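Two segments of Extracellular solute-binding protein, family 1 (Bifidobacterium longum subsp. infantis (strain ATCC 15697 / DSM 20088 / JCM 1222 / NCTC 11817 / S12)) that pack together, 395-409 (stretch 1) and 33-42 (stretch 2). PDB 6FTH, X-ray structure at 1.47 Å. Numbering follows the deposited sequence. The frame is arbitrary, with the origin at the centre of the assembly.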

# COMPACT_ATOMS: atom_id res chain seq x y z
N LYS A 395 -23.59 2.85 -3.44
CA LYS A 395 -24.62 2.92 -2.41
C LYS A 395 -24.41 1.86 -1.34
O LYS A 395 -24.57 2.14 -0.15
CB LYS A 395 -26.01 2.82 -3.03
CG LYS A 395 -27.12 2.94 -2.00
CD LYS A 395 -28.48 3.07 -2.61
CE LYS A 395 -29.51 3.42 -1.52
NZ LYS A 395 -29.63 2.35 -0.50
N ALA A 396 -24.04 0.64 -1.73
CA ALA A 396 -23.81 -0.41 -0.73
C ALA A 396 -22.68 -0.01 0.21
O ALA A 396 -22.76 -0.22 1.43
CB ALA A 396 -23.50 -1.73 -1.43
N MET A 397 -21.61 0.56 -0.34
CA MET A 397 -20.51 1.06 0.49
C MET A 397 -21.00 2.17 1.41
O MET A 397 -20.68 2.19 2.61
CB MET A 397 -19.40 1.59 -0.42
CG MET A 397 -18.55 0.53 -1.10
SD MET A 397 -17.57 -0.40 0.11
CE MET A 397 -16.46 -1.27 -0.97
N GLY A 398 -21.80 3.10 0.87
CA GLY A 398 -22.29 4.21 1.66
C GLY A 398 -23.19 3.76 2.79
O GLY A 398 -23.18 4.35 3.87
N ASP A 399 -23.95 2.70 2.56
CA ASP A 399 -24.85 2.12 3.56
C ASP A 399 -24.11 1.24 4.58
O ASP A 399 -24.74 0.72 5.50
CB ASP A 399 -25.93 1.24 2.90
CG ASP A 399 -26.93 2.04 2.06
OD1 ASP A 399 -27.02 3.28 2.19
OD2 ASP A 399 -27.63 1.40 1.25
N ASN A 400 -22.80 1.06 4.40
CA ASN A 400 -22.00 0.16 5.23
C ASN A 400 -22.50 -1.28 5.13
O ASN A 400 -22.41 -2.06 6.10
CB ASN A 400 -21.91 0.66 6.67
CG ASN A 400 -21.09 1.92 6.78
OD1 ASN A 400 -20.00 2.01 6.22
ND2 ASN A 400 -21.62 2.92 7.46
N LEU A 401 -22.99 -1.66 3.96
CA LEU A 401 -23.57 -2.97 3.72
C LEU A 401 -22.96 -3.61 2.48
O LEU A 401 -23.64 -4.31 1.73
CB LEU A 401 -25.09 -2.87 3.59
CG LEU A 401 -25.82 -2.47 4.88
CD1 LEU A 401 -27.27 -2.11 4.56
CD2 LEU A 401 -25.74 -3.60 5.88
N PHE A 402 -21.66 -3.41 2.27
CA PHE A 402 -21.05 -4.00 1.08
C PHE A 402 -21.16 -5.52 1.17
O PHE A 402 -20.77 -6.11 2.18
CB PHE A 402 -19.59 -3.60 0.92
CG PHE A 402 -19.05 -3.96 -0.43
CD1 PHE A 402 -19.43 -3.24 -1.56
CD2 PHE A 402 -18.19 -5.04 -0.59
CE1 PHE A 402 -18.96 -3.58 -2.82
CE2 PHE A 402 -17.72 -5.39 -1.86
CZ PHE A 402 -18.11 -4.65 -2.97
N PRO A 403 -21.69 -6.20 0.11
CA PRO A 403 -21.94 -7.65 0.19
C PRO A 403 -20.76 -8.50 -0.24
O PRO A 403 -20.92 -9.55 -0.87
CB PRO A 403 -23.12 -7.83 -0.76
CG PRO A 403 -22.80 -6.85 -1.87
CD PRO A 403 -22.24 -5.63 -1.13
N GLY A 404 -19.58 -8.07 0.17
CA GLY A 404 -18.38 -8.85 -0.04
C GLY A 404 -17.28 -8.35 0.87
O GLY A 404 -17.50 -7.53 1.75
N LEU A 405 -16.09 -8.89 0.66
CA LEU A 405 -14.93 -8.50 1.44
C LEU A 405 -14.10 -7.42 0.76
O LEU A 405 -13.24 -6.82 1.41
CB LEU A 405 -14.06 -9.74 1.68
CG LEU A 405 -14.78 -10.94 2.32
CD1 LEU A 405 -13.85 -12.09 2.58
CD2 LEU A 405 -15.47 -10.54 3.62
N ALA A 406 -14.34 -7.16 -0.52
CA ALA A 406 -13.67 -6.10 -1.31
C ALA A 406 -12.16 -6.34 -1.32
O ALA A 406 -11.73 -7.51 -1.43
CB ALA A 406 -14.12 -4.73 -0.85
N ASP A 407 -11.36 -5.28 -1.19
CA ASP A 407 -9.92 -5.42 -1.32
C ASP A 407 -9.30 -6.22 -0.18
O ASP A 407 -8.14 -6.63 -0.30
CB ASP A 407 -9.27 -4.03 -1.41
CG ASP A 407 -9.54 -3.19 -0.20
OD1 ASP A 407 -10.71 -2.89 0.07
OD2 ASP A 407 -8.57 -2.92 0.53
N ARG A 408 -10.03 -6.48 0.90
CA ARG A 408 -9.54 -7.31 1.98
C ARG A 408 -9.72 -8.82 1.73
O ARG A 408 -9.42 -9.63 2.60
CB ARG A 408 -10.25 -6.92 3.29
CG ARG A 408 -9.55 -5.86 4.11
CD ARG A 408 -9.40 -4.52 3.41
NE ARG A 408 -9.22 -3.46 4.41
CZ ARG A 408 -9.20 -2.15 4.16
NH1 ARG A 408 -9.30 -1.69 2.92
NH2 ARG A 408 -9.08 -1.29 5.17
N PHE A 409 -10.19 -9.21 0.54
CA PHE A 409 -10.58 -10.59 0.26
C PHE A 409 -9.41 -11.57 0.23
O PHE A 409 -8.22 -11.21 0.21
CB PHE A 409 -11.37 -10.69 -1.06
CG PHE A 409 -10.52 -10.69 -2.34
CD1 PHE A 409 -9.42 -9.85 -2.50
CD2 PHE A 409 -10.88 -11.50 -3.39
CE1 PHE A 409 -8.69 -9.87 -3.70
CE2 PHE A 409 -10.16 -11.52 -4.57
CZ PHE A 409 -9.08 -10.71 -4.72
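Stretch 2, residues 33-42: LVVKRPATDK

How does stretch 2 lie on stretch 1? It enters as a strand already under way at Leu-33, passes through a type II beta turn from Arg-37 to Thr-40, and runs on as extended chain to Lys-42. Stretch 1 leaves its helix at Asn-400, whose positive phi closes a Schellman motif, and continues as loop into a 3-10 segment at Asp-407 and Arg-408. The closest pair of CA atoms is that of Asn-400 and Ala-39, 3.8 Å apart; Phe-402 faces Thr-40 at 4.3 Å between CA atoms, while Arg-37 lies back along the chain beside Arg-408.

What joins the two backbones? A single beta bridge pairs Phe-402 with Thr-40, in the parallel pattern. Phe-402 N donates to Ala-39 O at 3.0 Å, and Asp-41 N donates to Phe-402 O at 2.9 Å, so both polar backbone atoms of Phe-402 are satisfied by the residues flanking Thr-40. Ala-39 O also lies 3.4 Å from Leu-401 N, but the angle is poor for a hydrogen bond; that amide instead donates to Ala-396 O at 2.9 Å, closing the helix end. A water adds a link beyond the bridge, donating to Asp-41 OD2 at 2.7 Å and to Leu-401 O at 3.2 Å.

How is the charge of Arg-37 met? The CA-to-CB bond of Arg-37 points toward stretch 1, the side chain is extended through chi3, and Arg-37 NE forms a salt bridge with Asp-407 OD1 at 2.9 Å, the acid lying at the edge of the guanidinium. Arg-37 NH1 turns back to Pro-38 O at 2.9 Å, and Arg-37 NH2 donates to a water at 3.2 Å. Met-397 CE covers one face of the group. Asp-407 serves a second arginine: its OD2 takes a 2.8 Å salt bridge from Arg-408 NH1. This shared acid offsets the like charges of Arg-408 NH1 and Arg-37 NE, only 3.8 Å apart. The backbone of Arg-37 is tied in as well, since a water accepts from Arg-37 N at 2.9 Å and donates to Leu-405 O at 3.1 Å.

What holds the turn in shape and fills the space around it? Thr-40 OG1 donates to Arg-37 O at 2.7 Å, bracing the turn from within, while Lys-36 NZ reaches Asp-41 O at 2.7 Å. Thr-40 CG2 rests 3.2 Å from Gly-404 O. Apolar packing is lighter: Leu-405 CD2 sits 3.9 Å from Lys-36 CE and 4.4 Å from Val-34 CG1, and Met-397 SD lies 4.2 Å from Ala-39 CB.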

# COMPACT_ATOMS: atom_id res chain seq x y z
N LEU A 33 -12.10 -17.29 11.32
CA LEU A 33 -11.99 -15.90 11.74
C LEU A 33 -11.76 -15.05 10.50
O LEU A 33 -10.87 -15.35 9.68
CB LEU A 33 -10.81 -15.73 12.70
CG LEU A 33 -10.42 -14.28 13.00
CD1 LEU A 33 -11.49 -13.57 13.79
CD2 LEU A 33 -9.08 -14.25 13.76
N VAL A 34 -12.55 -13.99 10.35
CA VAL A 34 -12.39 -13.05 9.25
C VAL A 34 -12.25 -11.65 9.84
O VAL A 34 -13.17 -11.16 10.50
CB VAL A 34 -13.55 -13.08 8.25
CG1 VAL A 34 -13.23 -12.18 7.04
CG2 VAL A 34 -13.91 -14.49 7.84
N VAL A 35 -11.12 -11.02 9.59
CA VAL A 35 -10.89 -9.63 9.93
C VAL A 35 -11.48 -8.82 8.79
O VAL A 35 -11.11 -9.02 7.62
CB VAL A 35 -9.39 -9.34 10.13
CG1 VAL A 35 -9.16 -7.90 10.53
CG2 VAL A 35 -8.78 -10.31 11.15
N LYS A 36 -12.43 -7.94 9.11
CA LYS A 36 -13.30 -7.31 8.12
C LYS A 36 -12.87 -5.90 7.75
O LYS A 36 -12.48 -5.08 8.60
CB LYS A 36 -14.73 -7.26 8.66
CG LYS A 36 -15.40 -8.61 8.89
CD LYS A 36 -15.76 -9.40 7.60
CE LYS A 36 -16.81 -8.72 6.75
NZ LYS A 36 -18.02 -8.37 7.59
N ARG A 37 -12.99 -5.59 6.46
CA ARG A 37 -12.88 -4.22 6.00
C ARG A 37 -14.03 -3.40 6.57
O ARG A 37 -15.15 -3.91 6.75
CB ARG A 37 -13.03 -4.21 4.48
CG ARG A 37 -12.75 -2.90 3.80
CD ARG A 37 -13.22 -3.01 2.38
NE ARG A 37 -12.90 -1.85 1.57
CZ ARG A 37 -13.62 -0.73 1.53
NH1 ARG A 37 -14.70 -0.57 2.29
NH2 ARG A 37 -13.26 0.26 0.72
N PRO A 38 -13.81 -2.12 6.84
CA PRO A 38 -14.95 -1.26 7.14
C PRO A 38 -15.96 -1.26 6.00
O PRO A 38 -15.63 -1.54 4.84
CB PRO A 38 -14.32 0.13 7.32
CG PRO A 38 -12.92 -0.15 7.74
CD PRO A 38 -12.53 -1.42 7.00
N ALA A 39 -17.21 -0.97 6.35
CA ALA A 39 -18.30 -0.74 5.39
C ALA A 39 -18.85 -2.01 4.78
O ALA A 39 -19.64 -1.92 3.82
CB ALA A 39 -17.92 0.22 4.26
N THR A 40 -18.48 -3.18 5.29
CA THR A 40 -18.98 -4.46 4.82
C THR A 40 -20.15 -4.94 5.67
O THR A 40 -20.21 -4.69 6.89
CB THR A 40 -17.84 -5.49 4.82
OG1 THR A 40 -17.22 -5.55 6.11
CG2 THR A 40 -16.80 -5.15 3.77
N ASP A 41 -21.10 -5.60 5.01
CA ASP A 41 -22.17 -6.33 5.69
C ASP A 41 -21.58 -7.51 6.44
O ASP A 41 -20.39 -7.86 6.30
CB ASP A 41 -23.20 -6.83 4.66
CG ASP A 41 -24.58 -7.09 5.25
OD1 ASP A 41 -24.74 -7.12 6.49
OD2 ASP A 41 -25.52 -7.28 4.45
N LYS A 42 -22.39 -8.10 7.30
CA LYS A 42 -22.01 -9.34 7.95
C LYS A 42 -21.89 -10.44 6.89
O LYS A 42 -22.68 -10.49 5.95
CB LYS A 42 -23.09 -9.68 8.97
CG LYS A 42 -22.65 -10.57 10.11
CD LYS A 42 -22.32 -11.94 9.57
CE LYS A 42 -22.23 -13.00 10.59
NZ LYS A 42 -21.46 -14.11 10.04
O HOH W 1 -13.53 -7.58 4.37
O HOH W 2 -10.36 0.28 -0.63
O HOH W 3 -25.05 -7.20 1.83